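Local coordinates for protein soluble lytic transglycosylase SLT70 (Escherichia coli, PDB 1QTE) that cleaves the glycosidic bonds between N-acetylmuramic acid and N-acetylglucosamine in peptidoglycan from the chain ends, leaving a 1,6-anhydro bond in the N-acetylmuramic acid residue, at residues A[395-400]-A[482-487]; A[419-424]-A[444-449]; A[493-498]-A[529-534]; A[552-557]-A[579-584]. All coordinates share one frame; numbering follows the deposited sequence. Where two conformers were deposited one is given.

Contact 1 of 4, residues A[395-400]-A[482-487]; sequences NLDNTA and NPKVKS. With NAG (2-acetamido-2-deoxy-beta-D-glucopyranose), chain B; SO4 (sulfate ion), chain F.
The shortest polar bond between the segments runs from N398 ND2 to K484 O, 3.0 Å long and nearly straight at the hydrogen (167°). Its acceptor lies in the amide plane of N398, whereas the donor stands well above the carbonyl plane of K484. The other branch of that amide, N398 OD1, accepts from N482 ND2 at 3.1 Å, with the two amide planes 60° apart. N482 is held in its turn, because its OD1 takes the backbone N of K484 at 2.9 Å. This closes an Asx turn within the type I beta turn from N482 to V485. A chi1 of 176° swings the N482 amide away from its own backbone N and over to the helix. D397 brings CB to 3.3 Å from N482 OD1 and crosses the ring of P483 at about a right angle, its OD2 lying 3.7 Å from P483 CD. K484 passes D397 with its CG and continues to L521 O, which NZ bonds. At the start of helix 397-408, where L396 is the N-cap, a sulfate probably left from crystallisation accepts from N398 N, T399 N and T399 OG1. The contact ties this helix of the L domain to a loop of the Slt-type domain whose V485 CG2 lies 3.5 Å from NAG C8. Since N398 uses both ends of its amide, the attachment probably depends more on amide orientation than on charge.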
# COMPACT_ATOMS: atom_id res chain seq x y z
N ASN A 395 12.25 -3.45 -21.83
CA ASN A 395 12.37 -3.30 -20.38
C ASN A 395 11.54 -2.14 -19.82
O ASN A 395 11.96 -1.44 -18.91
CB ASN A 395 13.85 -3.13 -19.99
CG ASN A 395 14.68 -4.36 -20.31
OD1 ASN A 395 14.34 -5.47 -19.91
ND2 ASN A 395 15.76 -4.17 -21.07
N LEU A 396 10.37 -1.93 -20.42
CA LEU A 396 9.45 -0.88 -20.00
C LEU A 396 8.40 -1.56 -19.14
O LEU A 396 7.22 -1.61 -19.48
CB LEU A 396 8.81 -0.21 -21.23
CG LEU A 396 9.81 0.46 -22.17
CD1 LEU A 396 9.15 0.84 -23.50
CD2 LEU A 396 10.42 1.67 -21.49
N ASP A 397 8.84 -2.08 -18.00
CA ASP A 397 7.98 -2.80 -17.08
C ASP A 397 6.76 -2.06 -16.52
O ASP A 397 5.71 -2.67 -16.32
CB ASP A 397 8.80 -3.40 -15.94
CG ASP A 397 9.82 -4.42 -16.42
OD1 ASP A 397 10.79 -4.04 -17.10
OD2 ASP A 397 9.64 -5.62 -16.14
N ASN A 398 6.89 -0.76 -16.25
CA ASN A 398 5.75 -0.02 -15.72
C ASN A 398 4.66 0.14 -16.78
O ASN A 398 3.47 0.02 -16.49
CB ASN A 398 6.18 1.34 -15.18
CG ASN A 398 7.06 1.23 -13.95
OD1 ASN A 398 6.87 0.35 -13.12
ND2 ASN A 398 8.05 2.11 -13.84
N THR A 399 5.09 0.38 -18.01
CA THR A 399 4.15 0.54 -19.12
C THR A 399 3.50 -0.81 -19.44
O THR A 399 2.30 -0.88 -19.75
CB THR A 399 4.88 1.11 -20.37
OG1 THR A 399 5.61 2.29 -19.99
CG2 THR A 399 3.88 1.47 -21.47
N ALA A 400 4.29 -1.88 -19.36
CA ALA A 400 3.79 -3.22 -19.63
C ALA A 400 2.79 -3.64 -18.54
O ALA A 400 1.80 -4.31 -18.83
CB ALA A 400 4.95 -4.22 -19.69
N ASN A 482 9.25 -6.36 -10.14
CA ASN A 482 9.26 -5.30 -11.14
C ASN A 482 10.50 -4.44 -10.84
O ASN A 482 10.54 -3.73 -9.84
CB ASN A 482 7.99 -4.44 -11.05
CG ASN A 482 8.01 -3.26 -12.01
OD1 ASN A 482 9.00 -3.02 -12.70
ND2 ASN A 482 6.92 -2.51 -12.05
N PRO A 483 11.52 -4.48 -11.72
CA PRO A 483 12.75 -3.71 -11.50
C PRO A 483 12.65 -2.19 -11.66
O PRO A 483 13.58 -1.46 -11.30
CB PRO A 483 13.71 -4.30 -12.54
CG PRO A 483 12.79 -4.63 -13.70
CD PRO A 483 11.56 -5.20 -13.01
N LYS A 484 11.52 -1.73 -12.19
CA LYS A 484 11.32 -0.30 -12.45
C LYS A 484 10.36 0.39 -11.50
O LYS A 484 10.07 1.58 -11.66
CB LYS A 484 10.82 -0.12 -13.89
CG LYS A 484 11.64 -0.88 -14.93
CD LYS A 484 13.09 -0.44 -14.96
CE LYS A 484 13.88 -1.25 -15.97
NZ LYS A 484 15.33 -0.91 -15.95
N VAL A 485 9.88 -0.33 -10.49
CA VAL A 485 8.92 0.25 -9.57
C VAL A 485 9.54 1.16 -8.51
O VAL A 485 10.65 0.93 -8.03
CB VAL A 485 8.03 -0.85 -8.91
CG1 VAL A 485 8.79 -1.62 -7.85
CG2 VAL A 485 6.74 -0.24 -8.36
N LYS A 486 8.83 2.24 -8.19
CA LYS A 486 9.25 3.20 -7.17
C LYS A 486 8.06 3.45 -6.26
O LYS A 486 6.92 3.58 -6.74
CB LYS A 486 9.70 4.52 -7.81
CG LYS A 486 10.98 4.41 -8.61
CD LYS A 486 11.37 5.73 -9.29
CE LYS A 486 11.70 6.83 -8.28
NZ LYS A 486 12.12 8.09 -8.96
N SER A 487 8.30 3.47 -4.95
CA SER A 487 7.22 3.71 -4.00
C SER A 487 6.93 5.21 -3.93
O SER A 487 7.66 6.01 -4.51
CB SER A 487 7.60 3.17 -2.62
OG SER A 487 8.62 3.96 -2.03
C1 NAG B . 5.90 -2.90 -0.80
C2 NAG B . 6.63 -1.57 -1.13
C3 NAG B . 8.02 -1.45 -0.43
C4 NAG B . 7.85 -1.73 1.09
C5 NAG B . 7.05 -3.07 1.34
C6 NAG B . 6.68 -3.12 2.82
C7 NAG B . 6.21 -0.66 -3.39
C8 NAG B . 6.56 -0.84 -4.87
N2 NAG B . 6.79 -1.52 -2.56
O3 NAG B . 8.56 -0.14 -0.67
O4 NAG B . 9.10 -1.78 1.78
O5 NAG B . 5.81 -3.05 0.63
O6 NAG B . 5.91 -4.28 3.09
O7 NAG B . 5.46 0.24 -3.01
S SO4 F . 8.68 2.13 -17.77
O1 SO4 F . 9.82 2.47 -18.64
O2 SO4 F . 7.74 1.24 -18.47
O3 SO4 F . 9.19 1.45 -16.56
O4 SO4 F . 7.97 3.38 -17.42

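Contact 2 of 4, residues A[419-424]-A[444-449]; sequences LARYAF and HLEERF. With DAL (D-alanine), chain Q; SO4 (sulfate ion), chain C.
Helix 413-425 meets the short helix 445-448 most closely at F424 and E447, whose CA atoms are 6.2 Å apart, while the backbones exchange no hydrogen bond. A420 CB abuts E447 CB at 4.3 Å. Further out, the guanidinium of R421 turns a single nitrogen to both acids: NH1 donates to E447 OE2 at 2.9 Å and to E446 OE1 at 3.1 Å. Both acceptors sit at the edge of the guanidinium, in its plane, but they are met differently, E447 OE2 nearly along its C-O axis and E446 OE1 from well above its carboxylate plane. The three residues make a salt-bridge network between helix 413-425 and the short helix 445-448 of this all-helical protein, and a water between R421 NH2 and E446 OE2 adds a further link. A bend at chi2 (68°) brings the R421 chain round to the acids. F424 CD2 lies 3.7 Å above the guanidinium plane, over its centre, and the phenyl ring approaches the other helix obliquely, its CE1 3.3 Å from E446 O. At the far side of the short helix, R448 points away from helix 413-425; its NH2 donates to the carboxylate of a bound D-alanine, which R476 also holds, and to a sulfate that probably came from the crystallisation liquor.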
# COMPACT_ATOMS: atom_id res chain seq x y z
N LEU A 419 -2.52 -17.02 -18.40
CA LEU A 419 -1.75 -15.80 -18.60
C LEU A 419 -0.56 -15.76 -17.64
O LEU A 419 0.53 -15.35 -18.04
CB LEU A 419 -2.64 -14.56 -18.43
CG LEU A 419 -3.65 -14.34 -19.58
CD1 LEU A 419 -4.64 -13.24 -19.24
CD2 LEU A 419 -2.90 -14.00 -20.85
N ALA A 420 -0.76 -16.19 -16.40
CA ALA A 420 0.33 -16.20 -15.42
C ALA A 420 1.43 -17.12 -15.91
O ALA A 420 2.60 -16.75 -15.94
CB ALA A 420 -0.16 -16.67 -14.04
N ARG A 421 1.04 -18.32 -16.36
CA ARG A 421 2.00 -19.30 -16.86
C ARG A 421 2.65 -18.84 -18.18
O ARG A 421 3.80 -19.15 -18.45
CB ARG A 421 1.34 -20.67 -17.04
CG ARG A 421 2.32 -21.78 -17.42
CD ARG A 421 3.26 -22.08 -16.29
NE ARG A 421 4.39 -22.92 -16.68
CZ ARG A 421 5.15 -23.58 -15.82
NH1 ARG A 421 4.90 -23.51 -14.52
NH2 ARG A 421 6.16 -24.32 -16.25
N TYR A 422 1.90 -18.09 -18.99
CA TYR A 422 2.44 -17.60 -20.25
C TYR A 422 3.57 -16.60 -19.93
O TYR A 422 4.65 -16.67 -20.51
CB TYR A 422 1.35 -16.91 -21.07
CG TYR A 422 1.79 -16.48 -22.44
CD1 TYR A 422 1.90 -17.40 -23.49
CD2 TYR A 422 2.11 -15.14 -22.70
CE1 TYR A 422 2.32 -16.99 -24.77
CE2 TYR A 422 2.52 -14.73 -23.97
CZ TYR A 422 2.62 -15.66 -25.00
OH TYR A 422 3.04 -15.25 -26.24
N ALA A 423 3.32 -15.72 -18.97
CA ALA A 423 4.31 -14.73 -18.54
C ALA A 423 5.51 -15.46 -17.94
O ALA A 423 6.66 -15.23 -18.33
CB ALA A 423 3.68 -13.78 -17.54
N PHE A 424 5.22 -16.41 -17.05
CA PHE A 424 6.24 -17.22 -16.40
C PHE A 424 7.15 -17.89 -17.44
O PHE A 424 8.37 -17.80 -17.34
CB PHE A 424 5.56 -18.28 -15.50
CG PHE A 424 6.52 -19.19 -14.78
CD1 PHE A 424 7.04 -18.84 -13.54
CD2 PHE A 424 6.94 -20.38 -15.37
CE1 PHE A 424 7.96 -19.66 -12.90
CE2 PHE A 424 7.86 -21.21 -14.73
CZ PHE A 424 8.37 -20.84 -13.49
N HIS A 444 -0.99 -21.29 -6.57
CA HIS A 444 -0.15 -21.50 -7.77
C HIS A 444 1.24 -20.96 -7.44
O HIS A 444 1.75 -20.04 -8.09
CB HIS A 444 -0.72 -20.74 -8.98
CG HIS A 444 -1.84 -21.45 -9.67
ND1 HIS A 444 -3.07 -21.66 -9.08
CD2 HIS A 444 -1.93 -21.96 -10.92
CE1 HIS A 444 -3.87 -22.27 -9.94
NE2 HIS A 444 -3.20 -22.46 -11.07
N LEU A 445 1.87 -21.58 -6.45
CA LEU A 445 3.17 -21.16 -5.94
C LEU A 445 4.31 -20.96 -6.92
O LEU A 445 5.14 -20.07 -6.72
CB LEU A 445 3.61 -22.08 -4.81
CG LEU A 445 2.66 -22.12 -3.60
CD1 LEU A 445 3.28 -22.94 -2.48
CD2 LEU A 445 2.36 -20.71 -3.12
N GLU A 446 4.37 -21.77 -7.97
CA GLU A 446 5.47 -21.63 -8.91
C GLU A 446 5.45 -20.30 -9.66
O GLU A 446 6.50 -19.70 -9.89
CB GLU A 446 5.56 -22.81 -9.89
CG GLU A 446 6.89 -22.80 -10.64
CD GLU A 446 7.11 -23.99 -11.55
OE1 GLU A 446 6.13 -24.68 -11.91
OE2 GLU A 446 8.28 -24.22 -11.92
N GLU A 447 4.25 -19.87 -10.05
CA GLU A 447 4.09 -18.61 -10.78
C GLU A 447 4.15 -17.41 -9.82
O GLU A 447 4.53 -16.31 -10.22
CB GLU A 447 2.78 -18.59 -11.57
CG GLU A 447 2.69 -19.60 -12.72
CD GLU A 447 2.52 -21.04 -12.25
OE1 GLU A 447 1.87 -21.27 -11.20
OE2 GLU A 447 3.02 -21.95 -12.93
N ARG A 448 3.79 -17.65 -8.56
CA ARG A 448 3.81 -16.59 -7.55
C ARG A 448 5.22 -16.29 -7.08
O ARG A 448 5.52 -15.17 -6.68
CB ARG A 448 2.98 -16.99 -6.32
CG ARG A 448 1.47 -17.14 -6.54
CD ARG A 448 0.72 -17.33 -5.21
NE ARG A 448 0.91 -16.18 -4.34
CZ ARG A 448 1.03 -16.23 -3.01
NH1 ARG A 448 0.88 -17.38 -2.36
NH2 ARG A 448 1.23 -15.11 -2.33
N PHE A 449 6.10 -17.29 -7.13
CA PHE A 449 7.47 -17.12 -6.67
C PHE A 449 8.50 -17.62 -7.68
O PHE A 449 9.25 -18.57 -7.43
CB PHE A 449 7.63 -17.83 -5.31
CG PHE A 449 6.65 -17.33 -4.27
CD1 PHE A 449 6.89 -16.12 -3.61
CD2 PHE A 449 5.45 -18.00 -4.04
CE1 PHE A 449 5.94 -15.59 -2.74
CE2 PHE A 449 4.50 -17.48 -3.18
CZ PHE A 449 4.74 -16.27 -2.53
N DAL Q . 0.20 -9.30 -2.35
CA DAL Q . 0.30 -10.75 -2.37
CB DAL Q . 0.31 -11.29 -0.94
C DAL Q . 1.53 -11.25 -3.13
O DAL Q . 1.50 -12.41 -3.58
OXT DAL Q . 2.49 -10.47 -3.26
S SO4 C . 1.51 -16.66 1.51
O1 SO4 C . 2.62 -16.76 2.48
O2 SO4 C . 1.55 -17.80 0.57
O3 SO4 C . 0.24 -16.68 2.26
O4 SO4 C . 1.60 -15.39 0.74
O HOH W 1 8.46 -25.13 -14.63

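Contact 3 of 4, residues A[493-498]-A[529-534]; sequences GLMQIM and IGTSYL. With NAG (2-acetamido-2-deoxy-beta-D-glucopyranose), chain B.
The loop 493-498 belongs to the sugar-binding site of the Slt-type domain, where Q496 and I497 form a G1 beta bulge after a type I turn from G493 to Q496. One side of the loop serves the ligand: Q496 OE1 accepts from NAG O3 at 3.0 Å, while Q477 and E478, the predicted active-site residue, bind the same sugar. Q496 NE2 reaches back to G493 O at 3.0 Å, on a lone pair in the carbonyl plane and almost straight (176°), which fixes the rotation of the amide. A leucine in place of Q496 would probably leave NAG O3 without this acceptor and G493 O with one donor fewer. The other side packs on helix 523-540. M495 SD lies 3.7 Å from G530 CA, an approach possible because glycine has no side chain there, and a bend at chi3 (74°) turns CE to L534 CD2 at 4.0 Å. Alongside, I497 CD1 enters at 3.5 Å from G530 N and also touches I529 CB. The contact is buried and has no hydrogen bond across it. It therefore relies on close-fitting apolar packing, and the loop that presents an amide to the sugar is backed by sulfur and methyl groups against a helix.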
# COMPACT_ATOMS: atom_id res chain seq x y z
N GLY A 493 13.40 0.15 -7.39
CA GLY A 493 13.77 -1.15 -7.91
C GLY A 493 13.43 -2.42 -7.16
O GLY A 493 12.63 -2.42 -6.23
N LEU A 494 14.08 -3.50 -7.59
CA LEU A 494 13.86 -4.84 -7.06
C LEU A 494 13.89 -4.96 -5.55
O LEU A 494 13.06 -5.66 -4.97
CB LEU A 494 14.89 -5.82 -7.65
CG LEU A 494 14.81 -6.03 -9.17
CD1 LEU A 494 15.99 -6.91 -9.63
CD2 LEU A 494 13.49 -6.67 -9.53
N MET A 495 14.84 -4.29 -4.92
CA MET A 495 14.97 -4.34 -3.47
C MET A 495 14.51 -3.07 -2.76
O MET A 495 14.75 -2.88 -1.57
CB MET A 495 16.40 -4.78 -3.09
CG MET A 495 16.75 -6.14 -3.69
SD MET A 495 18.32 -6.89 -3.20
CE MET A 495 17.91 -7.42 -1.52
N GLN A 496 13.82 -2.21 -3.52
CA GLN A 496 13.26 -0.97 -2.98
C GLN A 496 14.24 -0.20 -2.11
O GLN A 496 14.02 0.01 -0.91
CB GLN A 496 11.97 -1.29 -2.23
CG GLN A 496 10.82 -1.67 -3.17
CD GLN A 496 10.32 -0.46 -3.95
OE1 GLN A 496 9.54 0.33 -3.45
NE2 GLN A 496 10.80 -0.31 -5.18
N ILE A 497 15.32 0.24 -2.74
CA ILE A 497 16.38 0.97 -2.06
C ILE A 497 16.14 2.47 -2.08
O ILE A 497 15.84 3.04 -3.12
CB ILE A 497 17.75 0.66 -2.72
CG1 ILE A 497 17.96 -0.87 -2.78
CG2 ILE A 497 18.90 1.30 -1.92
CD1 ILE A 497 19.16 -1.30 -3.63
N MET A 498 16.23 3.10 -0.90
CA MET A 498 16.07 4.55 -0.78
C MET A 498 17.39 5.18 -1.23
O MET A 498 18.45 4.58 -1.08
CB MET A 498 15.78 4.91 0.68
CG MET A 498 14.37 4.53 1.16
SD MET A 498 13.11 5.51 0.34
CE MET A 498 13.45 7.14 1.02
N ILE A 529 23.76 -3.38 -4.69
CA ILE A 529 23.64 -2.51 -3.53
C ILE A 529 22.69 -3.07 -2.47
O ILE A 529 22.97 -2.98 -1.26
CB ILE A 529 23.22 -1.08 -3.96
CG1 ILE A 529 24.29 -0.52 -4.91
CG2 ILE A 529 23.03 -0.18 -2.74
CD1 ILE A 529 23.98 0.88 -5.45
N GLY A 530 21.60 -3.67 -2.93
CA GLY A 530 20.62 -4.26 -2.02
C GLY A 530 21.15 -5.44 -1.23
O GLY A 530 20.93 -5.51 -0.01
N THR A 531 21.83 -6.38 -1.89
CA THR A 531 22.39 -7.52 -1.18
C THR A 531 23.47 -7.04 -0.23
O THR A 531 23.70 -7.64 0.82
CB THR A 531 22.99 -8.59 -2.13
OG1 THR A 531 23.94 -7.98 -3.00
CG2 THR A 531 21.89 -9.28 -2.94
N SER A 532 24.15 -5.96 -0.59
CA SER A 532 25.17 -5.41 0.29
C SER A 532 24.55 -4.90 1.59
O SER A 532 24.98 -5.30 2.67
CB SER A 532 25.97 -4.30 -0.40
OG SER A 532 26.93 -4.87 -1.25
N TYR A 533 23.51 -4.07 1.51
CA TYR A 533 22.89 -3.56 2.72
C TYR A 533 22.24 -4.68 3.53
O TYR A 533 22.29 -4.68 4.76
CB TYR A 533 21.87 -2.46 2.41
CG TYR A 533 21.33 -1.80 3.66
CD1 TYR A 533 22.16 -1.01 4.47
CD2 TYR A 533 20.02 -2.01 4.07
CE1 TYR A 533 21.68 -0.47 5.66
CE2 TYR A 533 19.54 -1.47 5.26
CZ TYR A 533 20.38 -0.71 6.05
OH TYR A 533 19.91 -0.23 7.25
N LEU A 534 21.66 -5.65 2.83
CA LEU A 534 21.01 -6.79 3.49
C LEU A 534 22.03 -7.60 4.27
O LEU A 534 21.76 -8.03 5.38
CB LEU A 534 20.30 -7.67 2.45
CG LEU A 534 19.43 -8.81 3.00
CD1 LEU A 534 18.33 -8.25 3.91
CD2 LEU A 534 18.79 -9.54 1.81
C1 NAG B . 5.90 -2.90 -0.80
C2 NAG B . 6.63 -1.57 -1.13
C3 NAG B . 8.02 -1.45 -0.43
C4 NAG B . 7.85 -1.73 1.09
C5 NAG B . 7.05 -3.07 1.34
C6 NAG B . 6.68 -3.12 2.82
C7 NAG B . 6.21 -0.66 -3.39
C8 NAG B . 6.56 -0.84 -4.87
N2 NAG B . 6.79 -1.52 -2.56
O3 NAG B . 8.56 -0.14 -0.67
O4 NAG B . 9.10 -1.78 1.78
O5 NAG B . 5.81 -3.05 0.63
O6 NAG B . 5.91 -4.28 3.09
O7 NAG B . 5.46 0.24 -3.01

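Contact 4 of 4, residues A[552-557]-A[579-584]; sequences YNAGPG and IPFSET. With NAG (2-acetamido-2-deoxy-beta-D-glucopyranose), chain B.
N553 and T584 form the tight part of this contact: T584 OG1 donates to N553 OD1 at 2.8 Å, lying in the carbonyl plane of the amide. The first torsion of N553, chi1 -177°, sends the amide across to helix 582-601, and the CA atoms of N553 and T584 are 6.2 Å apart. T584 is buried, and its hydroxyl also lies 3.6 Å from A554 CB. The same amide gives its other end to the looser side, where N553 ND2 donates to E583 OE2 at 3.0 Å, fairly straight (164°), on the anti side but tilted out of the carboxylate plane, which is itself turned 67° from the amide. Here helix 545-554 ends at A554; G555, with positive phi, follows and is the N-cap of helix 556-566. The pair joins this end of helix 545-554, in the Slt-type domain of the lysozyme clan, to the first turn of helix 582-601, for which F581 stands at the N-cap position. Replacing N553 by an alanine removes both amide ends, which would probably leave T584 OG1 without this acceptor and the E583 carboxylate less restrained. E583 is exposed and stands beside the ligands: its OE2 is 3.5 Å from NAG C6, and the side chain of E583 is about 6 Å from a bound anhydromuramyl sugar. At the other end the packing is thin, with A554 CB 4.3 Å from F581 CD2 in an oblique approach, while the F581 ring meets W562 edge to face.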
# COMPACT_ATOMS: atom_id res chain seq x y z
N TYR A 552 15.82 -4.26 7.78
CA TYR A 552 15.77 -3.80 6.39
C TYR A 552 14.54 -2.92 6.18
O TYR A 552 14.62 -1.89 5.51
CB TYR A 552 15.73 -5.00 5.43
CG TYR A 552 16.05 -4.65 3.99
CD1 TYR A 552 15.05 -4.24 3.11
CD2 TYR A 552 17.36 -4.71 3.51
CE1 TYR A 552 15.35 -3.88 1.78
CE2 TYR A 552 17.68 -4.36 2.20
CZ TYR A 552 16.67 -3.95 1.34
OH TYR A 552 16.98 -3.60 0.05
N ASN A 553 13.44 -3.28 6.83
CA ASN A 553 12.19 -2.53 6.70
C ASN A 553 12.04 -1.31 7.63
O ASN A 553 11.66 -0.23 7.18
CB ASN A 553 11.00 -3.49 6.90
CG ASN A 553 9.65 -2.80 6.72
OD1 ASN A 553 8.91 -2.62 7.68
ND2 ASN A 553 9.32 -2.42 5.48
N ALA A 554 12.36 -1.49 8.91
CA ALA A 554 12.21 -0.41 9.90
C ALA A 554 13.50 0.26 10.37
O ALA A 554 13.45 1.24 11.12
CB ALA A 554 11.43 -0.94 11.11
N GLY A 555 14.64 -0.28 9.96
CA GLY A 555 15.92 0.29 10.37
C GLY A 555 16.50 -0.39 11.61
O GLY A 555 15.75 -0.83 12.49
N PRO A 556 17.84 -0.51 11.69
CA PRO A 556 18.56 -1.13 12.81
C PRO A 556 18.19 -0.59 14.19
O PRO A 556 18.10 -1.35 15.14
CB PRO A 556 20.03 -0.84 12.47
CG PRO A 556 20.04 -0.82 10.99
CD PRO A 556 18.77 -0.07 10.64
N GLY A 557 18.00 0.73 14.29
CA GLY A 557 17.65 1.36 15.55
C GLY A 557 16.35 0.84 16.15
O GLY A 557 16.29 0.56 17.35
N ILE A 579 5.97 -7.48 17.33
CA ILE A 579 6.54 -6.31 16.65
C ILE A 579 5.39 -5.29 16.60
O ILE A 579 4.31 -5.59 16.09
CB ILE A 579 7.06 -6.66 15.24
CG1 ILE A 579 8.38 -7.44 15.36
CG2 ILE A 579 7.23 -5.40 14.39
CD1 ILE A 579 8.90 -7.99 14.04
N PRO A 580 5.59 -4.11 17.19
CA PRO A 580 4.57 -3.05 17.24
C PRO A 580 4.18 -2.33 15.94
O PRO A 580 3.14 -1.68 15.90
CB PRO A 580 5.11 -2.11 18.31
CG PRO A 580 6.58 -2.21 18.12
CD PRO A 580 6.83 -3.67 17.86
N PHE A 581 5.02 -2.41 14.91
CA PHE A 581 4.67 -1.79 13.62
C PHE A 581 3.99 -2.88 12.80
O PHE A 581 4.61 -3.90 12.51
CB PHE A 581 5.91 -1.31 12.86
CG PHE A 581 6.61 -0.14 13.48
CD1 PHE A 581 6.15 0.45 14.66
CD2 PHE A 581 7.76 0.38 12.88
CE1 PHE A 581 6.83 1.53 15.24
CE2 PHE A 581 8.44 1.46 13.44
CZ PHE A 581 7.97 2.03 14.63
N SER A 582 2.73 -2.67 12.44
CA SER A 582 2.00 -3.64 11.63
C SER A 582 2.67 -3.92 10.28
O SER A 582 2.68 -5.06 9.82
CB SER A 582 0.55 -3.20 11.42
OG SER A 582 0.49 -1.91 10.84
N GLU A 583 3.22 -2.88 9.64
CA GLU A 583 3.90 -3.06 8.35
C GLU A 583 5.11 -4.00 8.50
O GLU A 583 5.27 -4.93 7.71
CB GLU A 583 4.40 -1.72 7.78
CG GLU A 583 5.22 -1.87 6.49
CD GLU A 583 5.87 -0.57 6.00
OE1 GLU A 583 5.36 0.53 6.33
OE2 GLU A 583 6.89 -0.64 5.27
N THR A 584 5.94 -3.74 9.50
CA THR A 584 7.13 -4.55 9.73
C THR A 584 6.79 -5.97 10.17
O THR A 584 7.45 -6.93 9.77
CB THR A 584 8.07 -3.88 10.77
OG1 THR A 584 8.28 -2.52 10.39
CG2 THR A 584 9.42 -4.58 10.81
C1 NAG B . 5.90 -2.90 -0.80
C2 NAG B . 6.63 -1.57 -1.13
C3 NAG B . 8.02 -1.45 -0.43
C4 NAG B . 7.85 -1.73 1.09
C5 NAG B . 7.05 -3.07 1.34
C6 NAG B . 6.68 -3.12 2.82
C7 NAG B . 6.21 -0.66 -3.39
C8 NAG B . 6.56 -0.84 -4.87
N2 NAG B . 6.79 -1.52 -2.56
O3 NAG B . 8.56 -0.14 -0.67
O4 NAG B . 9.10 -1.78 1.78
O5 NAG B . 5.81 -3.05 0.63
O6 NAG B . 5.91 -4.28 3.09
O7 NAG B . 5.46 0.24 -3.01

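Contact 3 is the buried one, a nonpolar fit of loop and helix, whereas contact 4 lies at the surface and contacts 1 and 2 are partly buried, with polar groups that carry the bonds. Neutral amides dominate contacts 1 and 4, although contact 4 adds a hydroxyl and a carboxylate; contact 2 is charged and lies away from the active site. Contacts 1 and 3 share the loop between helices 468-479 and 499-509, and V485 O bonds G493 N at 2.9 Å. Contacts 3 and 4 meet through M495 O and Y552 OH, 2.8 Å apart. Contacts 1, 3 and 4 all touch NAG, so all three contribute to the site of one sugar, while contact 2 is nested inside the loop that contact 1 closes.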